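Long-range contacts in N-methyltransferase (Streptoalloteichus sp. ATCC 53650, PDB 5BSZ), which probably transfers a methyl group from S-adenosylmethionine to the amine of a nucleotide-linked deoxysugar in the making of kedarcidin: residues Ile118-Asp123 / Gln206-Phe211; Trp150-Phe155 / Leu210-Asp215. All coordinates share one frame; numbering follows the deposited sequence.

Interaction 1: Ile118-Asp123 / Gln206-Phe211; sequences IAYAAD and QDLTLF. With SAH (S-adenosyl-L-homocysteine), chain B; EDO (1,2-ethanediol), chain C.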
loop_
_atom_site.group_PDB
_atom_site.type_symbol
_atom_site.label_atom_id
_atom_site.label_comp_id
_atom_site.label_asym_id
_atom_site.label_seq_id
_atom_site.Cartn_x
_atom_site.Cartn_y
_atom_site.Cartn_z
ATOM N N ILE A 118 9.978 13.374 25.528
ATOM C CA ILE A 118 11.311 13.025 25.934
ATOM C C ILE A 118 11.649 11.550 25.656
ATOM O O ILE A 118 12.811 11.217 25.543
ATOM C CB ILE A 118 11.742 13.466 27.379
ATOM C CG1 ILE A 118 13.291 13.696 27.391
ATOM C CG2 ILE A 118 11.256 12.534 28.446
ATOM C CD1 ILE A 118 13.806 14.493 28.556
ATOM N N ALA A 119 10.624 10.735 25.472
ATOM C CA ALA A 119 10.773 9.274 25.317
ATOM C C ALA A 119 11.008 8.905 23.881
ATOM O O ALA A 119 11.192 7.747 23.540
ATOM C CB ALA A 119 9.521 8.582 25.856
ATOM N N TYR A 120 11.219 9.874 23.003
ATOM C CA TYR A 120 12.051 9.606 21.842
ATOM C C TYR A 120 13.479 9.162 22.180
ATOM O O TYR A 120 14.120 8.523 21.363
ATOM C CB TYR A 120 12.112 10.843 20.921
ATOM C CG TYR A 120 10.877 11.139 20.090
ATOM C CD1 TYR A 120 10.866 10.920 18.709
ATOM C CD2 TYR A 120 9.731 11.592 20.650
ATOM C CE1 TYR A 120 9.756 11.216 17.935
ATOM C CE2 TYR A 120 8.604 11.862 19.898
ATOM C CZ TYR A 120 8.612 11.659 18.552
ATOM O OH TYR A 120 7.479 11.968 17.860
ATOM N N ALA A 121 13.964 9.476 23.382
ATOM C CA ALA A 121 15.241 8.952 23.814
ATOM C C ALA A 121 15.174 7.441 23.759
ATOM O O ALA A 121 14.226 6.862 24.268
ATOM C CB ALA A 121 15.554 9.410 25.233
ATOM N N ALA A 122 16.214 6.831 23.219
ATOM C CA ALA A 122 16.202 5.380 23.010
ATOM C C ALA A 122 16.691 4.579 24.223
ATOM O O ALA A 122 16.353 3.407 24.337
ATOM C CB ALA A 122 16.993 5.040 21.768
ATOM N N ASP A 123 17.436 5.205 25.138
ATOM C CA ASP A 123 18.012 4.505 26.309
ATOM C C ASP A 123 18.327 5.547 27.373
ATOM O O ASP A 123 18.174 6.761 27.145
ATOM C CB ASP A 123 19.272 3.706 25.942
ATOM C CG ASP A 123 20.333 4.575 25.252
ATOM O OD1 ASP A 123 20.618 5.714 25.698
ATOM O OD2 ASP A 123 20.865 4.153 24.210
ATOM N N GLN A 206 5.845 4.636 15.046
ATOM C CA GLN A 206 6.817 5.315 15.884
ATOM C C GLN A 206 6.940 4.587 17.221
ATOM O O GLN A 206 5.957 4.101 17.787
ATOM C CB GLN A 206 6.497 6.810 16.036
ATOM C CG GLN A 206 5.614 7.217 17.215
ATOM C CD GLN A 206 5.256 8.706 17.263
ATOM O OE1 GLN A 206 4.358 9.177 16.557
ATOM N NE2 GLN A 206 5.913 9.439 18.145
ATOM N N ASP A 207 8.177 4.516 17.689
ATOM C CA ASP A 207 8.536 3.920 18.976
ATOM C C ASP A 207 8.768 5.025 20.023
ATOM O O ASP A 207 9.337 6.070 19.711
ATOM C CB ASP A 207 9.808 3.106 18.781
ATOM C CG ASP A 207 9.604 1.780 18.015
ATOM O OD1 ASP A 207 8.468 1.325 17.957
ATOM O OD2 ASP A 207 10.622 1.182 17.585
ATOM N N LEU A 208 8.377 4.747 21.271
ATOM C CA LEU A 208 8.770 5.500 22.445
ATOM C C LEU A 208 9.286 4.550 23.519
ATOM O O LEU A 208 8.717 3.450 23.693
ATOM C CB LEU A 208 7.531 6.219 22.964
ATOM C CG LEU A 208 6.907 7.309 22.061
ATOM C CD1 LEU A 208 5.552 7.741 22.546
ATOM C CD2 LEU A 208 7.835 8.519 21.959
ATOM N N THR A 209 10.346 4.952 24.221
ATOM C CA THR A 209 10.899 4.104 25.278
ATOM C C THR A 209 10.051 4.185 26.559
ATOM O O THR A 209 9.626 5.260 26.946
ATOM C CB THR A 209 12.322 4.529 25.585
ATOM O OG1 THR A 209 12.996 4.517 24.357
ATOM C CG2 THR A 209 12.998 3.581 26.589
ATOM N N LEU A 210 9.823 3.051 27.223
ATOM C CA LEU A 210 9.193 2.989 28.500
ATOM C C LEU A 210 10.241 3.034 29.612
ATOM O O LEU A 210 10.944 2.030 29.850
ATOM C CB LEU A 210 8.338 1.710 28.582
ATOM C CG LEU A 210 7.279 1.532 27.489
ATOM C CD1 LEU A 210 6.709 0.103 27.446
ATOM C CD2 LEU A 210 6.191 2.558 27.708
ATOM N N PHE A 211 10.452 4.216 30.195
ATOM C CA PHE A 211 11.451 4.349 31.267
ATOM C C PHE A 211 10.794 4.256 32.617
ATOM O O PHE A 211 9.738 4.862 32.847
ATOM C CB PHE A 211 12.190 5.688 31.227
ATOM C CG PHE A 211 13.009 5.923 30.009
ATOM C CD1 PHE A 211 12.587 6.798 29.043
ATOM C CD2 PHE A 211 14.258 5.336 29.870
ATOM C CE1 PHE A 211 13.369 7.031 27.925
ATOM C CE2 PHE A 211 15.047 5.579 28.780
ATOM C CZ PHE A 211 14.621 6.460 27.797
HETATM N N SAH B . 5.281 18.734 22.930
HETATM C CA SAH B . 4.361 18.712 21.732
HETATM C CB SAH B . 4.823 17.784 20.588
HETATM C CG SAH B . 4.178 16.443 20.337
HETATM S SD SAH B . 4.751 15.473 18.984
HETATM C C SAH B . 2.993 18.481 22.302
HETATM O O SAH B . 2.774 18.170 23.465
HETATM O OXT SAH B . 2.045 18.755 21.630
HETATM C "C5'" SAH B . 6.472 15.171 19.288
HETATM C "C4'" SAH B . 7.316 16.267 18.609
HETATM O "O4'" SAH B . 8.714 16.079 18.899
HETATM C "C3'" SAH B . 7.237 16.227 17.086
HETATM O "O3'" SAH B . 6.788 17.507 16.652
HETATM C "C2'" SAH B . 8.642 15.989 16.553
HETATM O "O2'" SAH B . 8.929 16.762 15.361
HETATM C "C1'" SAH B . 9.481 16.378 17.743
HETATM N N9 SAH B . 10.790 15.704 17.837
HETATM C C8 SAH B . 11.074 14.391 17.588
HETATM N N7 SAH B . 12.394 14.155 17.758
HETATM C C5 SAH B . 12.956 15.349 18.082
HETATM C C6 SAH B . 14.315 15.797 18.375
HETATM N N6 SAH B . 15.271 14.851 18.333
HETATM N N1 SAH B . 14.483 17.100 18.698
HETATM C C2 SAH B . 13.486 17.990 18.690
HETATM N N3 SAH B . 12.206 17.665 18.438
HETATM C C4 SAH B . 11.900 16.380 18.140
HETATM C C1 EDO C . 10.767 2.028 13.836
HETATM O O1 EDO C . 11.404 2.366 15.092
HETATM C C2 EDO C . 11.370 0.815 13.091
HETATM O O2 EDO C . 12.646 0.340 13.557
HETATM O O HOH W 1 14.481 1.977 23.272
#
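Ala119 receives a backbone hydrogen bond from Thr209, tying the loop that follows strand 110-113 of the Rossmann-like methyltransferase fold to the last residues of strand 198-209 of the antiparallel sheet. The Thr209 N to Ala119 O bond is 3.0 Å long and nearly straight, 167° at the hydrogen. The small methyl of Ala119 suits this close approach, its CB lying 3.5 Å from Thr209 O. Tyr120 follows in a 3-10 turn; its CB points away from 206-211, but the long side chain brings the end of the ring back near the strand. S-adenosyl-L-homocysteine lies over one face toward the rim, with its C8 3.5 Å from Tyr120 CE1, while Leu208 CD2 meets Tyr120 CD2 at 3.8 Å. An alanine in place of Tyr120 would probably leave a gap beside the adenine and deprive the Leu208 methyl of its aromatic neighbour. Beyond it, Thr209 OG1 donates to Ala121 O at 2.6 Å, in the carbonyl plane and on a lone pair. A hydroxyl suits this place because it can donate here and still accept from the water that links it to Ala122 O; OG1 is also hydrogen-bonded to His2 of a second subunit. Phe211 closes the contact, its flat ring meeting backbone: Asp123 C lies in the ring plane, 3.6 Å from Phe211 CE2.

Interaction 2: Trp150-Phe155 / Leu210-Asp215; sequences WSPGTF and LFPAED. With THM (thymidine), chain G.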
loop_
_atom_site.group_PDB
_atom_site.type_symbol
_atom_site.label_atom_id
_atom_site.label_comp_id
_atom_site.label_asym_id
_atom_site.label_seq_id
_atom_site.Cartn_x
_atom_site.Cartn_y
_atom_site.Cartn_z
ATOM N N TRP A 150 4.737 6.900 29.449
ATOM C CA TRP A 150 4.472 5.754 30.316
ATOM C C TRP A 150 5.706 4.950 30.672
ATOM O O TRP A 150 6.727 5.007 29.984
ATOM C CB TRP A 150 3.314 4.877 29.788
ATOM C CG TRP A 150 2.073 5.680 29.523
ATOM C CD1 TRP A 150 1.622 6.146 28.291
ATOM C CD2 TRP A 150 1.153 6.192 30.491
ATOM N NE1 TRP A 150 0.456 6.901 28.452
ATOM C CE2 TRP A 150 0.147 6.926 29.789
ATOM C CE3 TRP A 150 1.057 6.092 31.892
ATOM C CZ2 TRP A 150 -0.904 7.571 30.461
ATOM C CZ3 TRP A 150 -0.014 6.707 32.544
ATOM C CH2 TRP A 150 -0.973 7.429 31.834
ATOM N N SER A 151 5.616 4.253 31.819
ATOM C CA SER A 151 6.677 3.384 32.324
ATOM C C SER A 151 6.315 1.938 32.001
ATOM O O SER A 151 5.162 1.646 31.706
ATOM C CB SER A 151 6.716 3.566 33.861
ATOM O OG SER A 151 7.353 4.818 34.166
ATOM N N PRO A 152 7.256 1.005 32.162
ATOM C CA PRO A 152 6.849 -0.389 31.937
ATOM C C PRO A 152 5.639 -0.789 32.746
ATOM O O PRO A 152 4.792 -1.484 32.187
ATOM C CB PRO A 152 8.087 -1.177 32.356
ATOM C CG PRO A 152 9.184 -0.269 31.989
ATOM C CD PRO A 152 8.707 1.101 32.339
ATOM N N GLY A 153 5.545 -0.325 34.004
ATOM C CA GLY A 153 4.406 -0.637 34.899
ATOM C C GLY A 153 3.068 -0.093 34.463
ATOM O O GLY A 153 2.024 -0.774 34.538
ATOM N N THR A 154 3.099 1.127 33.920
ATOM C CA THR A 154 1.887 1.866 33.683
ATOM C C THR A 154 1.419 1.816 32.235
ATOM O O THR A 154 0.295 2.179 31.946
ATOM C CB THR A 154 2.011 3.323 34.173
ATOM O OG1 THR A 154 3.205 3.921 33.652
ATOM C CG2 THR A 154 2.088 3.359 35.743
ATOM N N PHE A 155 2.257 1.391 31.304
ATOM C CA PHE A 155 1.793 1.278 29.928
ATOM C C PHE A 155 0.719 0.203 29.865
ATOM O O PHE A 155 0.885 -0.857 30.445
ATOM C CB PHE A 155 2.941 0.944 28.993
ATOM C CG PHE A 155 2.519 0.781 27.562
ATOM C CD1 PHE A 155 2.207 1.906 26.790
ATOM C CD2 PHE A 155 2.338 -0.468 27.022
ATOM C CE1 PHE A 155 1.755 1.764 25.483
ATOM C CE2 PHE A 155 1.938 -0.614 25.696
ATOM C CZ PHE A 155 1.636 0.499 24.928
ATOM N N LEU A 210 9.823 3.051 27.223
ATOM C CA LEU A 210 9.193 2.989 28.500
ATOM C C LEU A 210 10.241 3.034 29.612
ATOM O O LEU A 210 10.944 2.030 29.850
ATOM C CB LEU A 210 8.338 1.710 28.582
ATOM C CG LEU A 210 7.279 1.532 27.489
ATOM C CD1 LEU A 210 6.709 0.103 27.446
ATOM C CD2 LEU A 210 6.191 2.558 27.708
ATOM N N PHE A 211 10.452 4.216 30.195
ATOM C CA PHE A 211 11.451 4.349 31.267
ATOM C C PHE A 211 10.794 4.256 32.617
ATOM O O PHE A 211 9.738 4.862 32.847
ATOM C CB PHE A 211 12.190 5.688 31.227
ATOM C CG PHE A 211 13.009 5.923 30.009
ATOM C CD1 PHE A 211 12.587 6.798 29.043
ATOM C CD2 PHE A 211 14.258 5.336 29.870
ATOM C CE1 PHE A 211 13.369 7.031 27.925
ATOM C CE2 PHE A 211 15.047 5.579 28.780
ATOM C CZ PHE A 211 14.621 6.460 27.797
ATOM N N PRO A 212 11.387 3.472 33.536
ATOM C CA PRO A 212 10.808 3.526 34.877
ATOM C C PRO A 212 11.060 4.876 35.552
ATOM O O PRO A 212 11.997 5.583 35.205
ATOM C CB PRO A 212 11.561 2.400 35.636
ATOM C CG PRO A 212 12.732 2.003 34.815
ATOM C CD PRO A 212 12.463 2.478 33.391
ATOM N N ALA A 213 10.257 5.203 36.543
ATOM C CA ALA A 213 10.414 6.423 37.349
ATOM C C ALA A 213 11.851 6.711 37.720
ATOM O O ALA A 213 12.267 7.865 37.610
ATOM C CB ALA A 213 9.523 6.338 38.603
ATOM N N GLU A 214 12.635 5.693 38.119
ATOM C CA GLU A 214 13.996 5.937 38.641
ATOM C C GLU A 214 14.867 6.585 37.585
ATOM O O GLU A 214 15.841 7.287 37.923
ATOM C CB GLU A 214 14.821 4.672 38.976
ATOM C CG GLU A 214 14.185 3.480 39.642
ATOM C CD GLU A 214 13.260 2.664 38.758
ATOM O OE1 GLU A 214 13.624 1.612 38.159
ATOM O OE2 GLU A 214 12.091 3.060 38.821
ATOM N N ASP A 215 14.641 6.201 36.321
ATOM C CA ASP A 215 15.523 6.658 35.237
ATOM C C ASP A 215 15.323 8.165 35.015
ATOM O O ASP A 215 16.264 8.893 34.678
ATOM C CB ASP A 215 15.192 5.943 33.929
ATOM C CG ASP A 215 15.783 4.548 33.861
ATOM O OD1 ASP A 215 16.347 4.159 34.904
ATOM O OD2 ASP A 215 15.734 3.907 32.778
HETATM O "O5'" THM G . -3.089 7.984 24.498
HETATM C "C5'" THM G . -3.217 6.568 24.256
HETATM C "C4'" THM G . -1.965 5.807 24.706
HETATM O "O4'" THM G . -2.001 5.987 26.124
HETATM C "C3'" THM G . -1.940 4.271 24.467
HETATM O "O3'" THM G . -0.785 3.858 23.705
HETATM C "C2'" THM G . -1.953 3.572 25.841
HETATM C "C1'" THM G . -1.652 4.760 26.770
HETATM N N1 THM G . -2.160 4.811 28.151
HETATM C C2 THM G . -1.341 4.040 28.997
HETATM O O2 THM G . -0.422 3.423 28.437
HETATM N N3 THM G . -1.536 3.937 30.309
HETATM C C4 THM G . -2.513 4.619 30.905
HETATM O O4 THM G . -2.682 4.535 32.166
HETATM C C5 THM G . -3.372 5.455 30.042
HETATM C C5M THM G . -4.465 6.181 30.781
HETATM C C6 THM G . -3.154 5.549 28.671
HETATM O O HOH W 2 8.895 6.580 29.405
#
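Ser151 and Leu210 bring their backbones to a CA separation of 4.6 Å, where the loop after strand 143-146 of the Rossmann-like fold passes the connection from strand 198-209 into helix 213-222. A water joins the two segments, donating to Trp150 O and accepting from Phe211 N. The Ser151 hydroxyl gives a direct link, its OG donating to Phe211 O at 2.7 Å from 19° off the carbonyl plane. The short serine side chain puts its hydroxyl beside the neighbouring backbone, one bond beyond CB. Leu210 supplies the apolar part of the contact. Its CD2 packs against Phe155 CB at 3.8 Å, the two side chains crossing at about a right angle, and its CB lies 3.8 Å from CD of Pro152, whose ring restricts phi (-53°) to a value that fits the turn in which Ser151 O accepts from Phe155 N. The loop thus held forms a wall of the thymidine pocket. The broad indole of Trp150 suits a flat base: thymine N3 sits 3.4 Å above the plane, over the centre of the ring, and Arg238 makes a cation-pi contact with the same indole. The backbone of Thr154 reads the base's N-H: Thr154 O accepts from thymidine N3 at 3.0 Å, with 178° at the hydrogen.

Overall arrangement
The centres of interactions 1 and 2 are about 10 Å apart, and both contacts end on the same piece of chain, sharing Leu210 and Phe211 where strand 198-209 gives way to helix 213-222. Along the sequence, 118-123 comes first, then 150-155, and the overlapping segments 206-211 and 210-215 last. Each early segment follows a strand of the mixed sheet, 110-113 or 143-146, so the end of strand 198-209 of the antiparallel sheet and the start of helix 213-222 are joined to two loops of the Rossmann-like part. Interaction 1 contributes Tyr120 to the S-adenosyl-L-homocysteine pocket and interaction 2 lines the thymidine pocket, placing this junction close to both sites, consistent with a nucleotide-linked sugar substrate.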